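Local atomic coordinates of ribosomal-protein-serine acetyltransferase, putative (Vibrio cholerae O1 biovar eltor, PDB entry 2FCK), a protein that is of uncertain function but is probably a GNAT-type acetyltransferase that may acetylate N-terminal serine or alanine residues of proteins. Residues A[82-87]-A[107-112]; A[114-119]-A[150-155]. All coordinates share one frame; numbering follows the deposited sequence. Where two conformers were deposited one is given.

How the contacts relate
Contact 1 and contact 2 follow each other along the chain, 12 Å apart between centres, and show how a GNAT fold links its sheet to its helices. The short helix 107-110 of contact 1 is followed in the chain by helix 114-129 of contact 2, and a probable hydrogen bond of 3.2 Å from Tyr114 N to Tyr109 O joins them. Packing ties them too: Val84 CG1 lies 3.9 Å from Tyr114 CD1, so Val84 touches a tyrosine of each helix, Tyr109 and Tyr114. Each contact has its own nitrate. The one at the N-terminal end of helix 114-129 lies where relatives bind the acetyl-CoA pyrophosphate, a probable marker of the cofactor site.

Contact 1. Residues A[82-87]-A[107-112]; sequences TLVGMV and DRYQRQ. With NO3 (nitrate ion), chain L.
Atom O3 of a bound nitrate accepts the backbone N-H of Arg108 at 3.0 Å (N-H...O 150°) and lies 3.5 Å from Tyr109 CD2, beside the ring that meets Val84. The setting is the GNAT fold: strand 83-93 belongs to the central sheet, and helix 107-110 is the short turn that follows strand 98-105, just ahead of helix 114-129. Tyr109 supplies about half of the buried surface, its ring held flat between two aliphatic groups. Over the centre of one face Val84 CG1 makes a CH-pi contact, 3.5 Å from the centroid of the Tyr109 ring and only 8° off its normal, while Val84 CB reaches Tyr109 CD2 at 3.4 Å. The opposite face is covered by Arg108 CG, 3.4 Å above the Tyr109 ring plane.

From there the Arg108 chain bends at chi3 (70°), and Tyr109 CE2 lies at the edge of the guanidinium, nearest NE. Asp107, next to the ion, has its carboxylate occupied by Ser35 and Thr37. Val84 is itself fixed by backbone hydrogen bonds to Val75 and Gly106, so the surface offered to the tyrosine is part of the sheet. At the far end of the ring the side chains cross at about a right angle, and Thr82 OG1 comes to 3.6 Å from Tyr109 OH as a plain van der Waals neighbour.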
loop_
_atom_site.group_PDB
_atom_site.type_symbol
_atom_site.label_atom_id
_atom_site.label_comp_id
_atom_site.label_asym_id
_atom_site.label_seq_id
_atom_site.Cartn_x
_atom_site.Cartn_y
_atom_site.Cartn_z
ATOM N N THR A 82 -22.096 -17.363 -16.676
ATOM C CA THR A 82 -21.970 -16.008 -17.186
ATOM C C THR A 82 -21.129 -15.168 -16.274
ATOM O O THR A 82 -21.182 -15.324 -15.075
ATOM C CB THR A 82 -23.276 -15.321 -17.574
ATOM O OG1 THR A 82 -23.639 -14.274 -16.684
ATOM C CG2 THR A 82 -24.381 -16.300 -17.761
ATOM N N LEU A 83 -20.321 -14.315 -16.887
ATOM C CA LEU A 83 -19.480 -13.400 -16.126
ATOM C C LEU A 83 -20.295 -12.240 -15.617
ATOM O O LEU A 83 -20.908 -11.516 -16.410
ATOM C CB LEU A 83 -18.377 -12.890 -17.050
ATOM C CG LEU A 83 -17.354 -11.915 -16.495
ATOM C CD1 LEU A 83 -16.518 -12.551 -15.379
ATOM C CD2 LEU A 83 -16.470 -11.446 -17.684
ATOM N N VAL A 84 -20.286 -12.017 -14.303
ATOM C CA VAL A 84 -21.123 -10.939 -13.703
ATOM C C VAL A 84 -20.345 -9.740 -13.200
ATOM O O VAL A 84 -20.921 -8.693 -12.851
ATOM C CB VAL A 84 -22.047 -11.457 -12.537
ATOM C CG1 VAL A 84 -22.857 -12.651 -13.003
ATOM C CG2 VAL A 84 -21.243 -11.790 -11.305
ATOM N N GLY A 85 -19.016 -9.876 -13.198
ATOM C CA GLY A 85 -18.171 -8.817 -12.652
ATOM C C GLY A 85 -16.809 -9.339 -12.248
ATOM O O GLY A 85 -16.391 -10.439 -12.689
HETATM N N MSE A 86 -16.105 -8.549 -11.436
HETATM C CA MSE A 86 -14.761 -8.947 -10.973
HETATM C C MSE A 86 -14.582 -8.455 -9.544
HETATM O O MSE A 86 -15.147 -7.416 -9.143
HETATM C CB MSE A 86 -13.690 -8.361 -11.877
HETATM C CG MSE A 86 -13.674 -8.982 -13.274
HETATM SE SE MSE A 86 -12.089 -8.324 -14.250
HETATM C CE MSE A 86 -10.838 -9.640 -13.519
ATOM N N VAL A 87 -13.813 -9.212 -8.776
ATOM C CA VAL A 87 -13.316 -8.756 -7.482
ATOM C C VAL A 87 -11.816 -8.999 -7.513
ATOM O O VAL A 87 -11.356 -10.000 -8.096
ATOM C CB VAL A 87 -14.000 -9.490 -6.277
ATOM C CG1 VAL A 87 -15.523 -9.110 -6.182
ATOM C CG2 VAL A 87 -13.753 -11.040 -6.325
ATOM N N ASP A 107 -24.826 -4.040 -12.762
ATOM C CA ASP A 107 -26.022 -3.486 -12.204
ATOM C C ASP A 107 -27.100 -4.582 -11.879
ATOM O O ASP A 107 -27.591 -4.682 -10.741
ATOM C CB ASP A 107 -26.498 -2.370 -13.203
ATOM C CG ASP A 107 -25.278 -1.571 -13.901
ATOM O OD1 ASP A 107 -25.388 -0.331 -14.169
ATOM O OD2 ASP A 107 -24.185 -2.141 -14.191
ATOM N N ARG A 108 -27.391 -5.457 -12.843
ATOM C CA ARG A 108 -28.457 -6.466 -12.709
ATOM C C ARG A 108 -28.121 -7.560 -11.682
ATOM O O ARG A 108 -29.031 -8.204 -11.124
ATOM C CB ARG A 108 -28.757 -7.074 -14.066
ATOM C CG ARG A 108 -28.128 -8.438 -14.310
ATOM C CD ARG A 108 -28.469 -8.973 -15.683
ATOM N NE ARG A 108 -27.801 -8.201 -16.719
ATOM C CZ ARG A 108 -28.422 -7.511 -17.656
ATOM N NH1 ARG A 108 -27.685 -6.816 -18.525
ATOM N NH2 ARG A 108 -29.763 -7.501 -17.720
ATOM N N TYR A 109 -26.822 -7.738 -11.423
ATOM C CA TYR A 109 -26.315 -8.817 -10.554
ATOM C C TYR A 109 -26.162 -8.375 -9.085
ATOM O O TYR A 109 -26.293 -9.175 -8.142
ATOM C CB TYR A 109 -24.992 -9.370 -11.116
ATOM C CG TYR A 109 -25.161 -9.913 -12.526
ATOM C CD1 TYR A 109 -26.025 -10.967 -12.771
ATOM C CD2 TYR A 109 -24.517 -9.312 -13.617
ATOM C CE1 TYR A 109 -26.231 -11.458 -14.055
ATOM C CE2 TYR A 109 -24.716 -9.804 -14.933
ATOM C CZ TYR A 109 -25.584 -10.869 -15.136
ATOM O OH TYR A 109 -25.797 -11.390 -16.410
ATOM N N GLN A 110 -25.909 -7.094 -8.907
ATOM C CA GLN A 110 -25.987 -6.468 -7.575
ATOM C C GLN A 110 -27.382 -6.674 -6.955
ATOM O O GLN A 110 -27.535 -7.030 -5.787
ATOM C CB GLN A 110 -25.687 -4.981 -7.693
ATOM C CG GLN A 110 -24.230 -4.712 -8.055
ATOM C CD GLN A 110 -23.833 -3.260 -7.838
ATOM O OE1 GLN A 110 -24.446 -2.550 -7.034
ATOM N NE2 GLN A 110 -22.801 -2.809 -8.557
ATOM N N ARG A 111 -28.400 -6.464 -7.762
ATOM C CA ARG A 111 -29.770 -6.722 -7.331
ATOM C C ARG A 111 -29.960 -8.153 -6.742
ATOM O O ARG A 111 -30.786 -8.360 -5.851
ATOM C CB ARG A 111 -30.703 -6.438 -8.527
ATOM C CG ARG A 111 -32.171 -6.811 -8.404
ATOM C CD ARG A 111 -32.954 -6.305 -9.645
ATOM N NE ARG A 111 -32.334 -5.079 -10.173
ATOM C CZ ARG A 111 -31.932 -4.895 -11.432
ATOM N NH1 ARG A 111 -32.102 -5.849 -12.345
ATOM N NH2 ARG A 111 -31.358 -3.739 -11.781
ATOM N N GLN A 112 -29.216 -9.132 -7.243
ATOM C CA GLN A 112 -29.309 -10.517 -6.736
ATOM C C GLN A 112 -28.369 -10.853 -5.545
ATOM O O GLN A 112 -28.332 -12.004 -5.076
ATOM C CB GLN A 112 -29.051 -11.498 -7.882
ATOM C CG GLN A 112 -30.085 -11.414 -9.006
ATOM C CD GLN A 112 -29.722 -12.293 -10.172
ATOM O OE1 GLN A 112 -29.795 -13.527 -10.081
ATOM N NE2 GLN A 112 -29.336 -11.672 -11.291
HETATM N N NO3 L . -25.749 -5.080 -15.671
HETATM O O1 NO3 L . -26.752 -4.211 -15.246
HETATM O O2 NO3 L . -24.979 -4.769 -16.778
HETATM O O3 NO3 L . -25.509 -6.259 -14.980
#

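Contact 2. Residues A[114-119]-A[150-155]. With NO3 (nitrate ion), chain D.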
loop_
_atom_site.group_PDB
_atom_site.type_symbol
_atom_site.label_atom_id
_atom_site.label_comp_id
_atom_site.label_asym_id
_atom_site.label_seq_id
_atom_site.Cartn_x
_atom_site.Cartn_y
_atom_site.Cartn_z
ATOM N N TYR A 114 -25.122 -10.790 -5.702
ATOM C CA TYR A 114 -23.842 -11.356 -6.190
ATOM C C TYR A 114 -22.637 -10.532 -5.758
ATOM O O TYR A 114 -21.553 -11.084 -5.498
ATOM C CB TYR A 114 -23.810 -11.485 -7.709
ATOM C CG TYR A 114 -24.700 -12.609 -8.271
ATOM C CD1 TYR A 114 -24.845 -12.768 -9.642
ATOM C CD2 TYR A 114 -25.356 -13.493 -7.429
ATOM C CE1 TYR A 114 -25.610 -13.797 -10.181
ATOM C CE2 TYR A 114 -26.141 -14.542 -7.957
ATOM C CZ TYR A 114 -26.264 -14.669 -9.331
ATOM O OH TYR A 114 -27.041 -15.688 -9.844
ATOM N N GLY A 115 -22.801 -9.210 -5.716
ATOM C CA GLY A 115 -21.664 -8.372 -5.299
ATOM C C GLY A 115 -21.241 -8.638 -3.860
ATOM O O GLY A 115 -20.046 -8.786 -3.543
ATOM N N LYS A 116 -22.233 -8.770 -2.989
ATOM C CA LYS A 116 -21.960 -9.050 -1.577
ATOM C C LYS A 116 -21.379 -10.483 -1.443
ATOM O O LYS A 116 -20.403 -10.689 -0.707
ATOM C CB LYS A 116 -23.238 -8.912 -0.729
ATOM C CG LYS A 116 -22.935 -9.043 0.761
ATOM C CD LYS A 116 -24.202 -8.866 1.570
ATOM C CE LYS A 116 -23.957 -9.089 3.034
ATOM N NZ LYS A 116 -25.294 -8.974 3.704
ATOM N N GLU A 117 -21.906 -11.433 -2.191
ATOM C CA GLU A 117 -21.427 -12.802 -2.094
ATOM C C GLU A 117 -19.964 -12.896 -2.601
ATOM O O GLU A 117 -19.117 -13.497 -1.951
ATOM C CB GLU A 117 -22.349 -13.745 -2.904
ATOM C CG GLU A 117 -21.988 -15.226 -2.803
ATOM C CD GLU A 117 -23.043 -16.090 -3.473
ATOM O OE1 GLU A 117 -24.220 -15.676 -3.522
ATOM O OE2 GLU A 117 -22.714 -17.176 -3.970
ATOM N N ALA A 118 -19.664 -12.302 -3.757
ATOM C CA ALA A 118 -18.315 -12.355 -4.312
ATOM C C ALA A 118 -17.293 -11.581 -3.438
ATOM O O ALA A 118 -16.186 -12.064 -3.147
ATOM C CB ALA A 118 -18.334 -11.782 -5.734
ATOM N N LEU A 119 -17.657 -10.361 -3.040
ATOM C CA LEU A 119 -16.695 -9.553 -2.300
ATOM C C LEU A 119 -16.465 -10.128 -0.902
ATOM O O LEU A 119 -15.334 -10.163 -0.400
ATOM C CB LEU A 119 -17.122 -8.060 -2.271
ATOM C CG LEU A 119 -16.175 -7.083 -1.604
ATOM C CD1 LEU A 119 -14.858 -7.104 -2.333
ATOM C CD2 LEU A 119 -16.790 -5.655 -1.662
ATOM N N ALA A 150 -19.473 -1.599 -0.562
ATOM C CA ALA A 150 -18.429 -1.675 0.456
ATOM C C ALA A 150 -19.103 -1.706 1.843
ATOM O O ALA A 150 -18.778 -2.558 2.707
ATOM C CB ALA A 150 -17.452 -0.475 0.360
ATOM N N LEU A 151 -20.048 -0.784 2.063
ATOM C CA LEU A 151 -20.738 -0.738 3.340
ATOM C C LEU A 151 -21.550 -2.006 3.612
ATOM O O LEU A 151 -21.573 -2.493 4.745
ATOM C CB LEU A 151 -21.638 0.490 3.394
ATOM C CG LEU A 151 -20.855 1.791 3.330
ATOM C CD1 LEU A 151 -21.829 2.995 3.213
ATOM C CD2 LEU A 151 -19.939 1.974 4.574
ATOM N N ARG A 152 -22.176 -2.545 2.567
ATOM C CA ARG A 152 -22.986 -3.759 2.687
ATOM C C ARG A 152 -22.118 -4.941 3.154
ATOM O O ARG A 152 -22.629 -5.847 3.849
ATOM C CB ARG A 152 -23.659 -4.031 1.342
ATOM C CG ARG A 152 -24.906 -4.868 1.355
ATOM C CD ARG A 152 -25.981 -4.275 0.373
ATOM N NE ARG A 152 -25.470 -4.189 -0.995
ATOM C CZ ARG A 152 -25.463 -3.097 -1.764
ATOM N NH1 ARG A 152 -24.957 -3.183 -2.972
ATOM N NH2 ARG A 152 -26.009 -1.942 -1.364
ATOM N N CYS A 153 -20.843 -4.949 2.749
ATOM C CA CYS A 153 -19.890 -6.005 3.168
ATOM C C CYS A 153 -19.195 -5.729 4.511
ATOM O O CYS A 153 -18.338 -6.502 4.924
ATOM C CB CYS A 153 -18.848 -6.292 2.082
ATOM S SG CYS A 153 -19.593 -6.859 0.565
ATOM N N GLY A 154 -19.621 -4.663 5.198
ATOM C CA GLY A 154 -19.172 -4.369 6.568
ATOM C C GLY A 154 -17.981 -3.437 6.636
ATOM O O GLY A 154 -17.311 -3.326 7.681
ATOM N N ALA A 155 -17.709 -2.745 5.536
ATOM C CA ALA A 155 -16.555 -1.834 5.536
ATOM C C ALA A 155 -16.905 -0.582 6.289
ATOM O O ALA A 155 -18.089 -0.251 6.459
ATOM C CB ALA A 155 -16.053 -1.513 4.107
HETATM N N NO3 D . -24.764 -6.645 -3.857
HETATM O O1 NO3 D . -24.291 -5.917 -4.925
HETATM O O2 NO3 D . -25.229 -6.096 -2.690
HETATM O O3 NO3 D . -24.752 -8.000 -3.906
#
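Lys116 and Arg152 lie against each other beside a nitrate ion, where the first turn of helix 114-129 faces the end of helix 144-152. The sequence from Gln110 to Gly115 fits the Q/R-x-x-G-x-G/A motif by which GNAT enzymes bind the acetyl-CoA pyrophosphate, and the ion, probably from the crystallisation liquor, sits where that group would be expected. Lys116 can be followed outward. Its CB lies beside the nitrate. CG is anti to the backbone N (chi1 -173°), and this directs the chain across to the other segment, where CG passes 4.0 Å from Cys153 SG. Lys116 CD lies alongside Arg152 CG, CE comes within 3.6 Å of Arg152 O, and NZ ends the extended chain a little farther from that oxygen, with no hydrogen bond to it.

Cys153 SG also rests on the other side chain of this helix face, 3.8 Å from Leu119 CD2, so the sulfur is wedged between a lysine stem and a leucine. Behind it the helix closes in a Schellman motif, Gly154 taking the positive phi and Ala155 N bonding to Ala150 O.

The nitrate bridges both segments. Lys116 N donates to O3 of the ion at 2.8 Å, nearly straight at 163°. Arg152, bent at chi2 and chi3, brings its guanidinium edge-on to O2 of the ion: NE bonds at 2.6 Å, with NH1 adding weaker bonds to O2 and O1. Gly115 has no side chain, and nitrate O1 comes to 3.6 Å from its CA. A helix N-terminus and an arginine thus converge on one anion, an arrangement consistent with a site for phosphate oxygens.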